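PDB 6OSU: D-alanyl-D-alanine carboxypeptidase (Penicillin binding protein) family protein from Francisella tularensis subsp. tularensis, which probably removes the terminal D-alanine from peptidoglycan precursor peptides, acting as a serine-type D-Ala-D-Ala carboxypeptidase of the penicillin-binding protein class. Local coordinates for residues I89-N94 with A109-R114; M69-V74 with N115-M120; E34-A39 with D314-K319; T174-M179 with I301-G306. All blocks are in the same frame, centred on the assembly; numbering follows the deposited sequence.

Contact 1 of 4, residues I89-N94 with A109-R114; sequences IPISEN and AKVSVR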
# COMPACT_ATOMS: atom_id res chain seq x y z
N ILE A 89 -7.75 0.97 27.03
CA ILE A 89 -7.12 -0.34 27.23
C ILE A 89 -6.21 -0.27 28.45
O ILE A 89 -5.41 0.67 28.56
CB ILE A 89 -6.32 -0.77 25.98
CG1 ILE A 89 -7.27 -1.11 24.85
CG2 ILE A 89 -5.42 -1.95 26.31
CD1 ILE A 89 -7.03 -0.28 23.64
N PRO A 90 -6.30 -1.23 29.36
CA PRO A 90 -5.33 -1.28 30.47
C PRO A 90 -3.96 -1.71 29.97
O PRO A 90 -3.84 -2.54 29.06
CB PRO A 90 -5.93 -2.31 31.42
CG PRO A 90 -6.74 -3.21 30.52
CD PRO A 90 -7.28 -2.33 29.43
N ILE A 91 -2.93 -1.13 30.57
CA ILE A 91 -1.55 -1.45 30.22
C ILE A 91 -1.03 -2.42 31.27
O ILE A 91 -0.85 -2.06 32.44
CB ILE A 91 -0.67 -0.19 30.16
CG1 ILE A 91 -1.34 0.89 29.30
CG2 ILE A 91 0.71 -0.53 29.64
CD1 ILE A 91 -1.56 0.48 27.87
N SER A 92 -0.78 -3.66 30.85
CA SER A 92 -0.18 -4.64 31.74
C SER A 92 1.29 -4.31 31.99
O SER A 92 1.91 -3.55 31.25
CB SER A 92 -0.30 -6.05 31.16
OG SER A 92 0.39 -6.15 29.93
N GLU A 93 1.83 -4.90 33.06
CA GLU A 93 3.26 -4.75 33.30
C GLU A 93 4.08 -5.44 32.22
O GLU A 93 5.21 -5.02 31.94
CB GLU A 93 3.63 -5.29 34.69
CG GLU A 93 3.90 -4.20 35.71
CD GLU A 93 3.53 -4.60 37.12
OE1 GLU A 93 3.93 -5.70 37.55
OE2 GLU A 93 2.82 -3.82 37.80
N ASN A 94 3.54 -6.49 31.61
CA ASN A 94 4.21 -7.12 30.48
C ASN A 94 4.37 -6.13 29.33
O ASN A 94 5.46 -5.98 28.76
CB ASN A 94 3.45 -8.36 30.02
CG ASN A 94 4.04 -8.97 28.77
OD1 ASN A 94 5.18 -9.45 28.78
ND2 ASN A 94 3.28 -8.98 27.68
N ALA A 109 -2.03 2.00 33.78
CA ALA A 109 -2.76 3.11 33.17
C ALA A 109 -3.72 2.61 32.10
O ALA A 109 -3.57 1.51 31.56
CB ALA A 109 -1.78 4.12 32.57
N LYS A 110 -4.71 3.43 31.80
CA LYS A 110 -5.60 3.22 30.67
C LYS A 110 -5.21 4.18 29.55
O LYS A 110 -4.94 5.36 29.81
CB LYS A 110 -7.06 3.44 31.06
CG LYS A 110 -7.59 2.52 32.16
CD LYS A 110 -7.87 1.11 31.64
CE LYS A 110 -8.91 0.40 32.51
NZ LYS A 110 -10.28 0.96 32.32
N VAL A 111 -5.17 3.68 28.33
CA VAL A 111 -4.83 4.47 27.15
C VAL A 111 -5.82 4.15 26.05
O VAL A 111 -6.19 2.98 25.86
CB VAL A 111 -3.37 4.22 26.69
CG1 VAL A 111 -3.06 5.02 25.44
CG2 VAL A 111 -2.38 4.56 27.80
N SER A 112 -6.26 5.17 25.32
CA SER A 112 -7.24 4.97 24.27
C SER A 112 -6.62 4.19 23.10
O SER A 112 -5.40 4.15 22.91
CB SER A 112 -7.80 6.30 23.78
OG SER A 112 -6.85 7.00 22.99
N VAL A 113 -7.50 3.56 22.31
CA VAL A 113 -7.06 2.88 21.10
C VAL A 113 -6.36 3.87 20.17
O VAL A 113 -5.30 3.58 19.61
CB VAL A 113 -8.25 2.21 20.38
CG1 VAL A 113 -7.80 1.58 19.07
CG2 VAL A 113 -8.90 1.18 21.26
N ARG A 114 -6.96 5.05 20.00
CA ARG A 114 -6.38 6.05 19.11
C ARG A 114 -4.94 6.36 19.49
O ARG A 114 -4.06 6.42 18.62
CB ARG A 114 -7.24 7.32 19.10
CG ARG A 114 -7.10 8.14 17.82
CD ARG A 114 -8.07 9.32 17.76
NE ARG A 114 -9.32 9.01 17.05
CZ ARG A 114 -9.42 8.88 15.73
NH1 ARG A 114 -8.35 9.00 14.95
NH2 ARG A 114 -10.60 8.61 15.18
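Ile-89 and Val-111 face each other as a hydrogen-bonded pair of a short two-stranded antiparallel sheet, made by strands 88-90 and 110-112. Their backbones bond in both directions: Ile-89 N donates to Val-111 O (2.8 Å) in an almost straight bond, N-H...O 176°, although the donor stands above the carbonyl plane, and Val-111 N returns a bond to Ile-89 O. Pro-90 and Lys-110 follow as the non-hydrogen-bonded pair, a place that tolerates proline, since there the residue's N is not directed at the partner strand. A third bond, from Ile-91 N to Ala-109 O at 2.9 Å, extends the pairing past the end of the strand.

The branched side chains of Ile-89 and Val-111 suit extended backbone and form the buried face, which Ile-91 joins just beyond the strand. Ile-91 turns CG1 beside its own backbone N (chi1 -50°), which sets that carbon 3.2 Å from Ala-109 O and 4.1 Å from Val-111 CG2. Ile-89 and Val-111 both lean on Leu-116 of helix 113-123, and Leu-132 and Tyr-135 of helix 126-137 close over Ile-89. On the exposed face, by contrast, chi2 of Lys-110 (-76°) lays CD against the Pro-90 ring, 3.9 Å from Pro-90 CB; the aliphatic part covers the proline while the charged end belongs to the surface. Past Ser-112, which N-caps helix 113-123 through Asn-115 N, the first helical residue packs on strand 88-90: Val-113 CG2 sits 3.4 Å from Ile-89 CD1.

Contact 2 of 4, residues M69-V74 with N115-M120; sequences MTSYIV and NLVTGM
Met-120 reaches across from helix 115-120 to lie against Thr-70 and Ser-71 of helix 69-74, and it makes the most extensive part of the contact. Its chain is extended through CG and SD (CG anti to the backbone N, chi1 176°), and only chi3, 52°, turns CE aside. CE thereby comes within 3.6 Å of Ser-71 CB, while SD stands 3.8 Å from Thr-70 CG2. A long, unbranched thioether suits the task, for the axes of these segments stay 10.8 Å apart and run nearly antiparallel, at 157°. One turn away, the second tight point is made by two valines that slide past each other in opposite directions, Val-74 CG1 meeting Val-117 CG2 at 3.6 Å.

The contact is buried throughout, but between these points the packing is looser. Ser-71 OG approaches Val-117 CG1 no nearer than 4.4 Å, and its polar business lies with Tyr-186 OH, which hydrogen-bonds it; weaker bonds link it to Asp-121 and Tyr-197. Thr-70 likewise keeps its hydroxyl for Pro-164 O and turns its methyl, CG2, toward the sulfur of Met-120, the division of labour for which a threonine is well fitted in a buried helix.

Met-120 also borders the predicted catalytic Lys-67 at the start of helix 66-79. Helix 113-123 leads into the predicted active-site Ser-124, so the pair of helices joins the SxxK element to what is probably the SxN motif, as in the active sites of penicillin-binding proteins.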
# COMPACT_ATOMS: atom_id res chain seq x y z
N MET A 69 0.24 -5.79 10.26
CA MET A 69 -0.81 -6.78 10.46
C MET A 69 -1.52 -6.57 11.79
O MET A 69 -2.75 -6.67 11.87
CB MET A 69 -0.24 -8.20 10.39
CG MET A 69 -1.26 -9.27 10.75
SD MET A 69 -2.68 -9.24 9.64
CE MET A 69 -2.03 -10.16 8.24
N THR A 70 -0.76 -6.27 12.85
CA THR A 70 -1.38 -5.98 14.13
C THR A 70 -2.31 -4.78 14.02
O THR A 70 -3.46 -4.83 14.47
CB THR A 70 -0.32 -5.74 15.20
OG1 THR A 70 0.52 -6.90 15.31
CG2 THR A 70 -0.96 -5.48 16.55
N SER A 71 -1.84 -3.71 13.38
CA SER A 71 -2.69 -2.55 13.14
C SER A 71 -3.86 -2.90 12.23
O SER A 71 -4.97 -2.37 12.39
CB SER A 71 -1.87 -1.41 12.55
OG SER A 71 -2.69 -0.30 12.27
N TYR A 72 -3.63 -3.78 11.25
CA TYR A 72 -4.71 -4.22 10.37
C TYR A 72 -5.85 -4.85 11.16
O TYR A 72 -7.02 -4.55 10.94
CB TYR A 72 -4.15 -5.22 9.34
CG TYR A 72 -5.13 -5.68 8.29
CD1 TYR A 72 -5.16 -5.09 7.03
CD2 TYR A 72 -6.00 -6.73 8.54
CE1 TYR A 72 -6.04 -5.51 6.06
CE2 TYR A 72 -6.89 -7.17 7.57
CZ TYR A 72 -6.91 -6.55 6.34
OH TYR A 72 -7.79 -6.98 5.38
N ILE A 73 -5.51 -5.74 12.10
CA ILE A 73 -6.54 -6.41 12.88
C ILE A 73 -7.25 -5.42 13.81
O ILE A 73 -8.46 -5.53 14.05
CB ILE A 73 -5.91 -7.59 13.65
CG1 ILE A 73 -5.54 -8.70 12.67
CG2 ILE A 73 -6.85 -8.08 14.74
CD1 ILE A 73 -4.71 -9.80 13.28
N VAL A 74 -6.51 -4.44 14.33
CA VAL A 74 -7.12 -3.43 15.19
C VAL A 74 -8.17 -2.64 14.43
O VAL A 74 -9.28 -2.39 14.93
CB VAL A 74 -6.04 -2.50 15.78
CG1 VAL A 74 -6.69 -1.33 16.54
CG2 VAL A 74 -5.10 -3.27 16.69
N ASN A 115 -4.67 6.53 20.79
CA ASN A 115 -3.30 6.80 21.23
C ASN A 115 -2.40 5.59 21.01
O ASN A 115 -1.26 5.73 20.54
CB ASN A 115 -3.29 7.22 22.69
CG ASN A 115 -3.81 8.63 22.89
OD1 ASN A 115 -3.70 9.48 22.00
ND2 ASN A 115 -4.37 8.90 24.07
N LEU A 116 -2.88 4.39 21.36
CA LEU A 116 -2.06 3.19 21.20
C LEU A 116 -1.76 2.90 19.74
O LEU A 116 -0.64 2.52 19.39
CB LEU A 116 -2.75 1.98 21.85
CG LEU A 116 -2.80 1.93 23.37
CD1 LEU A 116 -3.55 0.69 23.83
CD2 LEU A 116 -1.39 1.94 23.95
N VAL A 117 -2.75 3.08 18.86
CA VAL A 117 -2.53 2.85 17.44
C VAL A 117 -1.55 3.88 16.88
O VAL A 117 -0.69 3.56 16.05
CB VAL A 117 -3.86 2.85 16.67
CG1 VAL A 117 -3.62 2.82 15.17
CG2 VAL A 117 -4.71 1.66 17.09
N THR A 118 -1.67 5.13 17.33
CA THR A 118 -0.71 6.15 16.92
C THR A 118 0.70 5.79 17.36
O THR A 118 1.66 5.92 16.59
CB THR A 118 -1.12 7.52 17.47
OG1 THR A 118 -2.50 7.77 17.16
CG2 THR A 118 -0.27 8.62 16.86
N GLY A 119 0.85 5.33 18.60
CA GLY A 119 2.15 4.89 19.06
C GLY A 119 2.70 3.74 18.23
O GLY A 119 3.88 3.72 17.88
N MET A 120 1.83 2.79 17.88
CA MET A 120 2.27 1.63 17.11
C MET A 120 2.69 2.02 15.70
O MET A 120 3.75 1.60 15.22
CB MET A 120 1.15 0.58 17.08
CG MET A 120 1.43 -0.63 16.22
SD MET A 120 0.07 -1.82 16.35
CE MET A 120 -1.34 -0.77 16.01

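Contact 3 of 4, residues E34-A39 with D314-K319; sequences ELDAPA and DSESAK
Glu-316 stretches out from helix 314-319 to meet Leu-35, Asp-36 and Ala-37 of the loop before strand 39-44. Its CG lies anti to the carbonyl carbon and the chain is extended beyond it, which carries the carboxylate across to the loop backbone. OE1 accepts a weak, strongly bent bond from Ala-37 N, 3.2 Å away with 121° at the hydrogen, and also touches Leu-35 CB at 3.3 Å. The same OE1 is 3.2 Å from Ala-37 CB, alanine being small enough to sit beside it.

OE2 stands 2.7 Å from Asp-36 OD1, with the two carboxylate planes turned 70° apart. So short an approach suggests that one acid group holds a proton. CB of Asp-36 does not point at the helix; CG, in the crowded position between its own N and carbonyl carbon (chi1 58°), brings the carboxylate round to Glu-316. Its other oxygen, OD2, forms a salt bridge with Lys-312, and this lysine would probably help to offset the negative charge of the pair.

Leu-35 lies alongside Glu-316 in the opposite direction, CD1 resting 3.7 Å from Glu-316 CB. Its second methyl, CD2, meets Lys-319 CE at 3.8 Å; the lysine chain, bent at chi2 and chi3, presents its aliphatic carbons to the leucine.

Ala-37 and Glu-316 also rest on Thr-307 of strand 298-307. The contact therefore fastens the entry of strand 39-44 to helix 310-327, which packs on the central antiparallel sheet in the manner of the penicillin-recognising fold.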
# COMPACT_ATOMS: atom_id res chain seq x y z
N GLU A 34 17.19 -0.92 -11.30
CA GLU A 34 18.21 -1.68 -10.57
C GLU A 34 18.46 -1.02 -9.23
O GLU A 34 18.87 0.15 -9.17
CB GLU A 34 19.51 -1.78 -11.36
CG GLU A 34 19.60 -2.96 -12.32
CD GLU A 34 21.03 -3.31 -12.68
OE1 GLU A 34 21.93 -3.09 -11.83
OE2 GLU A 34 21.26 -3.80 -13.80
N LEU A 35 18.23 -1.76 -8.15
CA LEU A 35 18.62 -1.40 -6.80
C LEU A 35 19.46 -2.53 -6.23
O LEU A 35 19.49 -3.64 -6.76
CB LEU A 35 17.40 -1.13 -5.91
CG LEU A 35 16.19 -0.43 -6.52
CD1 LEU A 35 15.05 -0.39 -5.52
CD2 LEU A 35 16.54 0.97 -6.99
N ASP A 36 20.16 -2.25 -5.13
CA ASP A 36 20.91 -3.29 -4.44
C ASP A 36 20.14 -3.85 -3.25
O ASP A 36 20.71 -4.59 -2.44
CB ASP A 36 22.29 -2.78 -4.00
CG ASP A 36 22.22 -1.56 -3.10
OD1 ASP A 36 21.24 -1.40 -2.35
OD2 ASP A 36 23.18 -0.75 -3.15
N ALA A 37 18.86 -3.51 -3.12
CA ALA A 37 18.01 -4.18 -2.14
C ALA A 37 17.83 -5.64 -2.54
O ALA A 37 17.60 -5.94 -3.72
CB ALA A 37 16.66 -3.49 -2.03
N PRO A 38 17.94 -6.57 -1.60
CA PRO A 38 17.72 -7.99 -1.93
C PRO A 38 16.31 -8.30 -2.42
O PRO A 38 16.12 -9.33 -3.07
CB PRO A 38 18.03 -8.71 -0.61
CG PRO A 38 17.99 -7.65 0.45
CD PRO A 38 18.42 -6.39 -0.21
N ALA A 39 15.33 -7.44 -2.14
CA ALA A 39 13.96 -7.70 -2.59
C ALA A 39 13.18 -6.40 -2.61
O ALA A 39 13.38 -5.52 -1.77
CB ALA A 39 13.26 -8.73 -1.69
N ASP A 314 15.41 4.67 2.19
CA ASP A 314 14.63 5.81 1.73
C ASP A 314 14.97 6.19 0.30
O ASP A 314 14.08 6.55 -0.48
CB ASP A 314 14.84 7.00 2.67
CG ASP A 314 14.39 6.70 4.09
OD1 ASP A 314 13.43 5.92 4.25
OD2 ASP A 314 14.99 7.26 5.04
N SER A 315 16.25 6.11 -0.07
CA SER A 315 16.66 6.44 -1.43
C SER A 315 16.03 5.48 -2.44
O SER A 315 15.46 5.91 -3.45
CB SER A 315 18.19 6.40 -1.53
OG SER A 315 18.62 6.45 -2.88
N GLU A 316 16.11 4.18 -2.17
CA GLU A 316 15.66 3.19 -3.15
C GLU A 316 14.13 3.13 -3.22
O GLU A 316 13.58 2.86 -4.30
CB GLU A 316 16.25 1.83 -2.82
CG GLU A 316 17.78 1.81 -2.90
CD GLU A 316 18.38 0.50 -2.44
OE1 GLU A 316 17.79 -0.56 -2.73
OE2 GLU A 316 19.45 0.53 -1.79
N SER A 317 13.44 3.37 -2.11
CA SER A 317 11.98 3.43 -2.16
C SER A 317 11.50 4.63 -2.97
O SER A 317 10.56 4.51 -3.76
CB SER A 317 11.40 3.47 -0.75
OG SER A 317 11.61 2.25 -0.07
N ALA A 318 12.14 5.79 -2.78
CA ALA A 318 11.74 6.97 -3.54
C ALA A 318 11.97 6.76 -5.03
O ALA A 318 11.17 7.22 -5.86
CB ALA A 318 12.49 8.20 -3.05
N LYS A 319 13.05 6.07 -5.39
CA LYS A 319 13.30 5.78 -6.80
C LYS A 319 12.18 4.94 -7.40
O LYS A 319 11.74 5.20 -8.52
CB LYS A 319 14.65 5.07 -6.95
CG LYS A 319 14.87 4.45 -8.32
CD LYS A 319 16.07 5.05 -9.04
CE LYS A 319 17.32 4.23 -8.81
NZ LYS A 319 18.52 4.88 -9.41

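Contact 4 of 4, residues T174-M179 with I301-G306; sequences TTAHDM and ISVVLG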
# COMPACT_ATOMS: atom_id res chain seq x y z
N THR A 174 8.17 -13.06 5.85
CA THR A 174 7.18 -12.55 4.91
C THR A 174 7.89 -12.31 3.59
O THR A 174 9.08 -12.62 3.44
CB THR A 174 6.50 -11.28 5.42
OG1 THR A 174 5.49 -10.89 4.49
CG2 THR A 174 7.52 -10.14 5.54
N THR A 175 7.17 -11.76 2.62
CA THR A 175 7.74 -11.42 1.32
C THR A 175 7.30 -10.02 0.94
O THR A 175 6.32 -9.48 1.47
CB THR A 175 7.33 -12.41 0.22
OG1 THR A 175 5.95 -12.23 -0.12
CG2 THR A 175 7.57 -13.85 0.66
N ALA A 176 8.03 -9.42 -0.01
CA ALA A 176 7.65 -8.09 -0.49
C ALA A 176 6.29 -8.13 -1.16
O ALA A 176 5.49 -7.20 -1.01
CB ALA A 176 8.72 -7.56 -1.45
N HIS A 177 5.99 -9.21 -1.88
CA HIS A 177 4.68 -9.35 -2.51
C HIS A 177 3.58 -9.47 -1.45
O HIS A 177 2.53 -8.82 -1.55
CB HIS A 177 4.67 -10.56 -3.44
CG HIS A 177 3.41 -10.71 -4.23
ND1 HIS A 177 3.10 -11.86 -4.92
CD2 HIS A 177 2.38 -9.85 -4.45
CE1 HIS A 177 1.93 -11.71 -5.53
NE2 HIS A 177 1.48 -10.50 -5.26
N ASP A 178 3.82 -10.30 -0.43
CA ASP A 178 2.82 -10.47 0.62
C ASP A 178 2.57 -9.17 1.37
O ASP A 178 1.43 -8.86 1.73
CB ASP A 178 3.25 -11.56 1.59
CG ASP A 178 2.86 -12.95 1.13
OD1 ASP A 178 2.45 -13.10 -0.05
OD2 ASP A 178 2.94 -13.89 1.95
N MET A 179 3.62 -8.38 1.60
CA MET A 179 3.46 -7.12 2.32
C MET A 179 2.73 -6.08 1.47
O MET A 179 1.99 -5.25 2.01
CB MET A 179 4.81 -6.60 2.78
CG MET A 179 5.27 -7.21 4.10
SD MET A 179 4.21 -6.68 5.46
CE MET A 179 4.52 -7.98 6.66
N ILE A 301 2.06 1.42 -4.30
CA ILE A 301 2.55 0.81 -3.08
C ILE A 301 3.91 0.18 -3.37
O ILE A 301 4.05 -0.58 -4.34
CB ILE A 301 1.56 -0.23 -2.53
CG1 ILE A 301 0.28 0.47 -2.08
CG2 ILE A 301 2.18 -1.04 -1.40
CD1 ILE A 301 -0.91 -0.47 -1.92
N SER A 302 4.90 0.51 -2.56
CA SER A 302 6.25 -0.03 -2.70
C SER A 302 6.68 -0.67 -1.40
O SER A 302 6.43 -0.13 -0.32
CB SER A 302 7.25 1.06 -3.10
OG SER A 302 7.33 1.20 -4.50
N VAL A 303 7.31 -1.83 -1.52
CA VAL A 303 7.95 -2.52 -0.40
C VAL A 303 9.41 -2.74 -0.77
O VAL A 303 9.70 -3.26 -1.86
CB VAL A 303 7.26 -3.85 -0.08
CG1 VAL A 303 7.95 -4.52 1.09
CG2 VAL A 303 5.78 -3.63 0.22
N VAL A 304 10.31 -2.34 0.11
CA VAL A 304 11.74 -2.57 -0.05
C VAL A 304 12.23 -3.30 1.19
O VAL A 304 11.92 -2.88 2.32
CB VAL A 304 12.52 -1.26 -0.26
CG1 VAL A 304 14.01 -1.52 -0.20
CG2 VAL A 304 12.16 -0.63 -1.59
N LEU A 305 12.97 -4.39 0.99
CA LEU A 305 13.41 -5.24 2.09
C LEU A 305 14.91 -5.44 2.03
O LEU A 305 15.48 -5.68 0.95
CB LEU A 305 12.71 -6.61 2.04
CG LEU A 305 11.18 -6.62 1.97
CD1 LEU A 305 10.67 -8.03 1.72
CD2 LEU A 305 10.56 -6.03 3.23
N GLY A 306 15.56 -5.34 3.19
CA GLY A 306 16.93 -5.78 3.32
C GLY A 306 18.01 -4.81 2.90
O GLY A 306 19.14 -5.24 2.66
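Ala-176, the first residue of helix 176-189, is met by two side chains of strand 301-306. Its CB lies 3.8 Å from Leu-305 CD1 and 4.0 Å from Val-303 CG1, and the same leucine methyl reaches the backbone, 3.4 Å from Ala-176 N. The small alanine suits so close an approach: the CA atoms of Ala-176 and Val-303 are 5.6 Å apart. Val-303 straddles the helix start: CG1 meets CA and CB of Ala-176, while CG2 lies by Ala-176 O and 4.0 Å from Met-179 CB. Alternation along the strand brings Val-303 and Leu-305 to this face and sends Ser-302 and Val-304 to the other. Met-179 touches the strand with its CB; the rest of its chain, bent at chi2, leads away, and the side chain comes within about 8 Å of that of Lys-278, the predicted substrate-binding residue.

A second, polar shell positions the helix start. Thr-175 is its N-cap, OG1 accepting from Asp-178 N at 2.9 Å (N-H...O 161°). Threonine suits an N-cap because its short side chain brings OG1 back onto an N-H of the first turn that has no preceding carbonyl to accept it. Asp-178 in turn uses OD2 for Asn-158 N and Thr-159 OG1, tying the first turn to a neighbouring loop. Backbone bonds between Thr-174 and Arg-60 and between His-177 and Met-56 add further ties.

Helix 176-189 thus lies on one face of the five-stranded antiparallel sheet. Val-41 of strand 39-44 and Val-290 of strand 288-295 flank Val-303 there, whereas Ser-302 and Val-304 on the other face pack against helix 310-327.

In the fold
The four contacts form two touching pairs. Contacts 1 and 2, centres about 13 Å apart, share helix 113-123, and contact 1 is nested inside the loop that contact 2 closes. Contacts 3 and 4, centres about 11 Å apart, meet through a probable hydrogen bond between Ala-39 O and Leu-305 N in the five-stranded sheet. Contact 3 opens first and closes last along the chain, with contact 4 following contact 2 in series. Contacts 1 and 3 lie farthest apart, about 37 Å between centres. The nearest atoms of contacts 2 and 4 are about 6 Å apart, with the predicted proton acceptor Lys-67 and substrate-binding Lys-278 near both, consistent with a catalytic centre between helices and sheet.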